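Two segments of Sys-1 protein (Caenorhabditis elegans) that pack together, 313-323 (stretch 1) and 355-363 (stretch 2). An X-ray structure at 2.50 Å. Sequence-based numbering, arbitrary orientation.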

ATOM      1  N   ASP A 313      10.667  -2.023   1.952  1.00 29.44           N
ATOM      2  CA  ASP A 313      11.676  -2.603   1.082  1.00 31.16           C
ATOM      3  C   ASP A 313      12.853  -1.665   0.756  1.00 31.27           C
ATOM      4  O   ASP A 313      13.691  -1.978  -0.085  1.00 32.13           O
ATOM      5  N   ALA A 314      12.948  -0.537   1.448  1.00 31.61           N
ATOM      6  CA  ALA A 314      13.997   0.433   1.166  1.00 32.04           C
ATOM      7  C   ALA A 314      15.392  -0.053   1.588  1.00 33.79           C
ATOM      8  O   ALA A 314      15.594  -0.521   2.714  1.00 33.52           O
ATOM      9  N   LYS A 315      16.359   0.080   0.683  1.00 35.67           N
ATOM     10  CA  LYS A 315      17.730  -0.333   0.970  1.00 37.37           C
ATOM     11  C   LYS A 315      18.355   0.551   2.049  1.00 35.91           C
ATOM     12  O   LYS A 315      19.202   0.071   2.826  1.00 35.80           O
ATOM     13  N   ALA A 316      17.924   1.820   2.117  1.00 33.61           N
ATOM     14  CA  ALA A 316      18.382   2.741   3.174  1.00 31.57           C
ATOM     15  C   ALA A 316      18.065   2.260   4.594  1.00 31.04           C
ATOM     16  O   ALA A 316      18.692   2.705   5.548  1.00 30.55           O
ATOM     17  N   LEU A 317      17.101   1.348   4.744  1.00 30.88           N
ATOM     18  CA  LEU A 317      16.805   0.787   6.069  1.00 31.07           C
ATOM     19  C   LEU A 317      17.979  -0.053   6.615  1.00 32.47           C
ATOM     20  O   LEU A 317      18.022  -0.372   7.812  1.00 33.12           O
ATOM     21  N   ALA A 318      18.951  -0.362   5.752  1.00 33.36           N
ATOM     22  CA  ALA A 318      20.234  -0.933   6.197  1.00 34.73           C
ATOM     23  C   ALA A 318      21.092   0.074   6.959  1.00 36.07           C
ATOM     24  O   ALA A 318      22.010  -0.322   7.671  1.00 36.46           O
ATOM     25  N   LYS A 319      20.804   1.367   6.817  1.00 37.79           N
ATOM     26  CA  LYS A 319      21.599   2.382   7.508  1.00 39.75           C
ATOM     27  C   LYS A 319      20.872   3.082   8.635  1.00 40.46           C
ATOM     28  O   LYS A 319      21.491   3.797   9.401  1.00 42.33           O
ATOM     29  N   THR A 320      19.565   2.887   8.750  1.00 40.32           N
ATOM     30  CA  THR A 320      18.786   3.573   9.789  1.00 39.69           C
ATOM     31  C   THR A 320      18.950   2.886  11.142  1.00 37.46           C
ATOM     32  O   THR A 320      18.846   1.677  11.209  1.00 37.47           O
ATOM     33  N   PRO A 321      19.212   3.660  12.217  1.00 36.32           N
ATOM     34  CA  PRO A 321      19.236   3.066  13.561  1.00 35.63           C
ATOM     35  C   PRO A 321      17.898   2.413  13.901  1.00 35.39           C
ATOM     36  O   PRO A 321      16.891   3.102  14.026  1.00 36.37           O
ATOM     37  N   LEU A 322      17.894   1.095  14.064  1.00 34.30           N
ATOM     38  CA  LEU A 322      16.659   0.364  14.296  1.00 33.37           C
ATOM     39  C   LEU A 322      16.555  -0.249  15.695  1.00 33.92           C
ATOM     40  O   LEU A 322      15.568  -0.921  16.014  1.00 33.26           O
ATOM     41  N   GLU A 323      17.548   0.031  16.540  1.00 34.96           N
ATOM     42  CA  GLU A 323      17.638  -0.576  17.877  1.00 36.74           C
ATOM     43  C   GLU A 323      16.444  -0.236  18.770  1.00 36.81           C
ATOM     44  O   GLU A 323      16.125  -0.982  19.689  1.00 37.45           O
ATOM     45  N   HIS A 355      18.210  -9.287   4.080  1.00 31.86           N
ATOM     46  CA  HIS A 355      19.559  -8.906   3.627  1.00 32.34           C
ATOM     47  C   HIS A 355      20.349  -8.084   4.632  1.00 32.40           C
ATOM     48  O   HIS A 355      21.323  -7.442   4.254  1.00 32.99           O
ATOM     49  N   LYS A 356      19.941  -8.092   5.902  1.00 32.38           N
ATOM     50  CA  LYS A 356      20.516  -7.191   6.894  1.00 31.43           C
ATOM     51  C   LYS A 356      20.737  -7.925   8.217  1.00 31.92           C
ATOM     52  O   LYS A 356      19.846  -8.004   9.079  1.00 32.03           O
ATOM     53  N   GLN A 357      21.953  -8.435   8.373  1.00 32.17           N
ATOM     54  CA  GLN A 357      22.321  -9.278   9.498  1.00 31.49           C
ATOM     55  C   GLN A 357      22.100  -8.599  10.840  1.00 30.81           C
ATOM     56  O   GLN A 357      21.407  -9.148  11.705  1.00 31.17           O
ATOM     57  N   HIS A 358      22.681  -7.411  11.014  1.00 30.39           N
ATOM     58  CA  HIS A 358      22.505  -6.627  12.252  1.00 29.67           C
ATOM     59  C   HIS A 358      21.025  -6.369  12.605  1.00 29.21           C
ATOM     60  O   HIS A 358      20.671  -6.342  13.784  1.00 29.30           O
ATOM     61  N   VAL A 359      20.167  -6.226  11.589  1.00 28.77           N
ATOM     62  CA  VAL A 359      18.719  -6.051  11.809  1.00 28.92           C
ATOM     63  C   VAL A 359      18.066  -7.351  12.279  1.00 29.26           C
ATOM     64  O   VAL A 359      17.238  -7.351  13.195  1.00 29.46           O
ATOM     65  N   LYS A 360      18.441  -8.462  11.650  1.00 29.99           N
ATOM     66  CA  LYS A 360      18.064  -9.783  12.152  1.00 30.00           C
ATOM     67  C   LYS A 360      18.459  -9.934  13.625  1.00 30.52           C
ATOM     68  O   LYS A 360      17.678 -10.455  14.440  1.00 30.50           O
ATOM     69  N   ASP A 361      19.658  -9.462  13.973  1.00 31.01           N
ATOM     70  CA  ASP A 361      20.136  -9.594  15.353  1.00 32.25           C
ATOM     71  C   ASP A 361      19.249  -8.815  16.316  1.00 32.16           C
ATOM     72  O   ASP A 361      18.870  -9.327  17.379  1.00 32.84           O
ATOM     73  N   ILE A 362      18.889  -7.590  15.937  1.00 31.23           N
ATOM     74  CA  ILE A 362      17.988  -6.798  16.774  1.00 30.55           C
ATOM     75  C   ILE A 362      16.675  -7.555  16.992  1.00 30.11           C
ATOM     76  O   ILE A 362      16.238  -7.761  18.125  1.00 29.27           O
ATOM     77  N   ALA A 363      16.074  -7.996  15.896  1.00 30.49           N
ATOM     78  CA  ALA A 363      14.838  -8.750  15.955  1.00 30.88           C
ATOM     79  C   ALA A 363      14.926  -9.965  16.905  1.00 31.68           C
ATOM     80  O   ALA A 363      14.079 -10.142  17.785  1.00 31.19           O
TER

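The most unusual feature of this contact is that no clear direct hydrogen bond crosses it, and two waters join the polar groups instead. Water 1 donates to Ala-314 O (2.7 Å) and accepts from Lys-356 NZ (3.0 Å). Water 2 lies 2.8 Å from Leu-317 O, 2.6 Å from Thr-320 O and 3.1 Å from His-358 NE2, so it gathers two carbonyls of stretch 1 and the imidazole of the helix around one site.

Lys-356, at the N-cap position, points toward stretch 1. With chi angles m, t, t, p, its chain runs out along the 3-10 segment and turns at the end. The methylenes serve as apolar surface: CD lies 3.7 Å from Ala-318 CA and 4.0 Å from Ala-318 CB, while CE is 4.3 Å from Leu-317 CB. A long side chain with a charged tip suits this place, since it can pack along its length and still bring NZ to water. The small Ala-318 meets the lysine chain with both its CA and its methyl.

Two residues further on, His-358 (chi1 p) also points toward stretch 1 and presents its ring edge to Ala-318 O, which lies near the ring plane, 3.4 Å from NE2.

The apolar part of the contact follows. Leu-322, in the m, t rotamer, points toward the helix and sets CD1 3.8 Å from Val-359 CG2. Val-359 (chi1 t) points sideways, yet its branched, compact side chain still offers that methyl to the leucine. Ile-362 (m, t) points toward stretch 1, meeting Leu-322 and Glu-323: CD1 is 4.4 Å from Leu-322 CB, and CG2 is 4.0 Å from Leu-322 O. Glu-323 (chi1 m, chi2 p) folds back so that OE2 comes 3.6 Å from Ile-362 CD1, a van der Waals approach at an exposed margin.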

ATOM      1  CB  ASP A 313      11.032  -3.181  -0.185  1.00 31.96           C
ATOM      2  CG  ASP A 313      10.244  -2.139  -0.991  1.00 39.50           C
ATOM      3  OD1 ASP A 313       9.397  -1.402  -0.420  1.00 42.94           O
ATOM      4  OD2 ASP A 313      10.456  -2.075  -2.226  1.00 46.43           O
ATOM      5  CB  ALA A 314      13.679   1.747   1.824  1.00 31.68           C
ATOM      6  CB  LYS A 315      18.584  -0.352  -0.310  1.00 38.27           C
ATOM      7  CG  LYS A 315      18.381  -1.613  -1.206  1.00 41.90           C
ATOM      8  CD  LYS A 315      18.861  -1.346  -2.649  1.00 41.86           C
ATOM      9  CE  LYS A 315      19.463  -2.599  -3.301  1.00 50.35           C
ATOM     10  NZ  LYS A 315      18.437  -3.602  -3.750  1.00 52.21           N
ATOM     11  CB  ALA A 316      17.841   4.132   2.959  1.00 31.07           C
ATOM     12  CB  LEU A 317      15.471   0.033   6.079  1.00 30.55           C
ATOM     13  CG  LEU A 317      14.192   0.910   6.093  1.00 29.60           C
ATOM     14  CD1 LEU A 317      13.027   0.240   5.382  1.00 27.62           C
ATOM     15  CD2 LEU A 317      13.776   1.303   7.496  1.00 26.19           C
ATOM     16  CB  ALA A 318      21.016  -1.502   5.037  1.00 33.41           C
ATOM     17  CB  LYS A 319      22.144   3.426   6.539  1.00 39.98           C
ATOM     18  CG  LYS A 319      23.457   3.032   5.874  1.00 44.31           C
ATOM     19  CD  LYS A 319      23.265   2.781   4.381  1.00 50.25           C
ATOM     20  CE  LYS A 319      24.570   2.373   3.703  1.00 52.27           C
ATOM     21  NZ  LYS A 319      24.951   0.973   4.058  1.00 54.00           N
ATOM     22  CB  THR A 320      17.285   3.645   9.389  1.00 39.86           C
ATOM     23  OG1 THR A 320      17.139   4.602   8.341  1.00 43.62           O
ATOM     24  CG2 THR A 320      16.397   4.073  10.555  1.00 41.23           C
ATOM     25  CB  PRO A 321      19.493   4.277  14.479  1.00 34.78           C
ATOM     26  CG  PRO A 321      20.172   5.290  13.596  1.00 33.76           C
ATOM     27  CD  PRO A 321      19.513   5.108  12.254  1.00 35.75           C
ATOM     28  CB  LEU A 322      16.452  -0.682  13.192  1.00 32.89           C
ATOM     29  CG  LEU A 322      16.024  -0.097  11.833  1.00 32.06           C
ATOM     30  CD1 LEU A 322      16.097  -1.112  10.722  1.00 32.35           C
ATOM     31  CD2 LEU A 322      14.630   0.497  11.886  1.00 28.27           C
ATOM     32  CB  GLU A 323      18.938  -0.179  18.591  1.00 36.86           C
ATOM     33  CG  GLU A 323      20.243  -0.634  17.919  1.00 42.48           C
ATOM     34  CD  GLU A 323      20.536   0.059  16.568  1.00 48.87           C
ATOM     35  OE1 GLU A 323      20.043   1.197  16.324  1.00 48.74           O
ATOM     36  OE2 GLU A 323      21.268  -0.552  15.747  1.00 50.87           O
ATOM     37  CB  HIS A 355      19.517  -8.121   2.298  1.00 32.96           C
ATOM     38  CG  HIS A 355      18.863  -8.857   1.170  1.00 35.65           C
ATOM     39  ND1 HIS A 355      17.776  -8.351   0.486  1.00 37.44           N
ATOM     40  CD2 HIS A 355      19.141 -10.056   0.604  1.00 36.69           C
ATOM     41  CE1 HIS A 355      17.413  -9.209  -0.455  1.00 37.82           C
ATOM     42  NE2 HIS A 355      18.224 -10.251  -0.404  1.00 38.10           N
ATOM     43  CB  LYS A 356      19.616  -5.964   7.101  1.00 31.48           C
ATOM     44  CG  LYS A 356      19.225  -5.202   5.845  1.00 30.14           C
ATOM     45  CD  LYS A 356      18.235  -4.075   6.193  1.00 32.27           C
ATOM     46  CE  LYS A 356      17.271  -3.760   5.032  1.00 31.51           C
ATOM     47  NZ  LYS A 356      16.233  -4.820   4.863  1.00 28.60           N
ATOM     48  CB  GLN A 357      23.776  -9.738   9.360  1.00 32.15           C
ATOM     49  CG  GLN A 357      24.117 -10.927  10.233  1.00 33.61           C
ATOM     50  CD  GLN A 357      23.177 -12.095   9.991  0.50 32.81           C
ATOM     51  OE1 GLN A 357      23.046 -12.576   8.866  0.50 33.34           O
ATOM     52  NE2 GLN A 357      22.509 -12.546  11.045  0.50 31.98           N
ATOM     53  CB  HIS A 358      23.307  -5.321  12.198  1.00 29.57           C
ATOM     54  CG  HIS A 358      22.805  -4.340  11.183  1.00 33.59           C
ATOM     55  ND1 HIS A 358      23.029  -4.489   9.828  1.00 35.39           N
ATOM     56  CD2 HIS A 358      22.081  -3.201  11.322  1.00 31.54           C
ATOM     57  CE1 HIS A 358      22.466  -3.484   9.179  1.00 32.32           C
ATOM     58  NE2 HIS A 358      21.889  -2.689  10.062  1.00 31.22           N
ATOM     59  CB  VAL A 359      17.989  -5.464  10.554  1.00 28.79           C
ATOM     60  CG1 VAL A 359      16.505  -5.441  10.765  1.00 28.28           C
ATOM     61  CG2 VAL A 359      18.488  -4.051  10.245  1.00 26.78           C
ATOM     62  CB  LYS A 360      18.726 -10.869  11.310  1.00 29.82           C
ATOM     63  CG  LYS A 360      17.969 -11.205  10.055  1.00 30.12           C
ATOM     64  CD  LYS A 360      18.866 -11.226   8.848  1.00 30.24           C
ATOM     65  CE  LYS A 360      18.740 -12.545   8.141  1.00 31.31           C
ATOM     66  NZ  LYS A 360      18.781 -12.456   6.657  1.00 30.85           N
ATOM     67  CB  ASP A 361      21.604  -9.173  15.491  1.00 33.45           C
ATOM     68  CG  ASP A 361      22.575 -10.165  14.842  0.50 34.74           C
ATOM     69  OD1 ASP A 361      22.235 -11.363  14.700  0.50 38.06           O
ATOM     70  OD2 ASP A 361      23.693  -9.744  14.474  0.50 36.15           O
ATOM     71  CB  ILE A 362      17.763  -5.391  16.184  1.00 30.79           C
ATOM     72  CG1 ILE A 362      19.073  -4.594  16.276  1.00 30.92           C
ATOM     73  CG2 ILE A 362      16.616  -4.671  16.903  1.00 28.48           C
ATOM     74  CD1 ILE A 362      19.230  -3.488  15.238  1.00 29.23           C
ATOM     75  CB  ALA A 363      14.426  -9.156  14.558  1.00 30.05           C
TER
HETATM   76  O   HOH W   1      14.414  -2.870   3.489  1.00 19.67           O
HETATM   77  O   HOH W   2      19.668  -0.500  10.048  1.00 33.10           O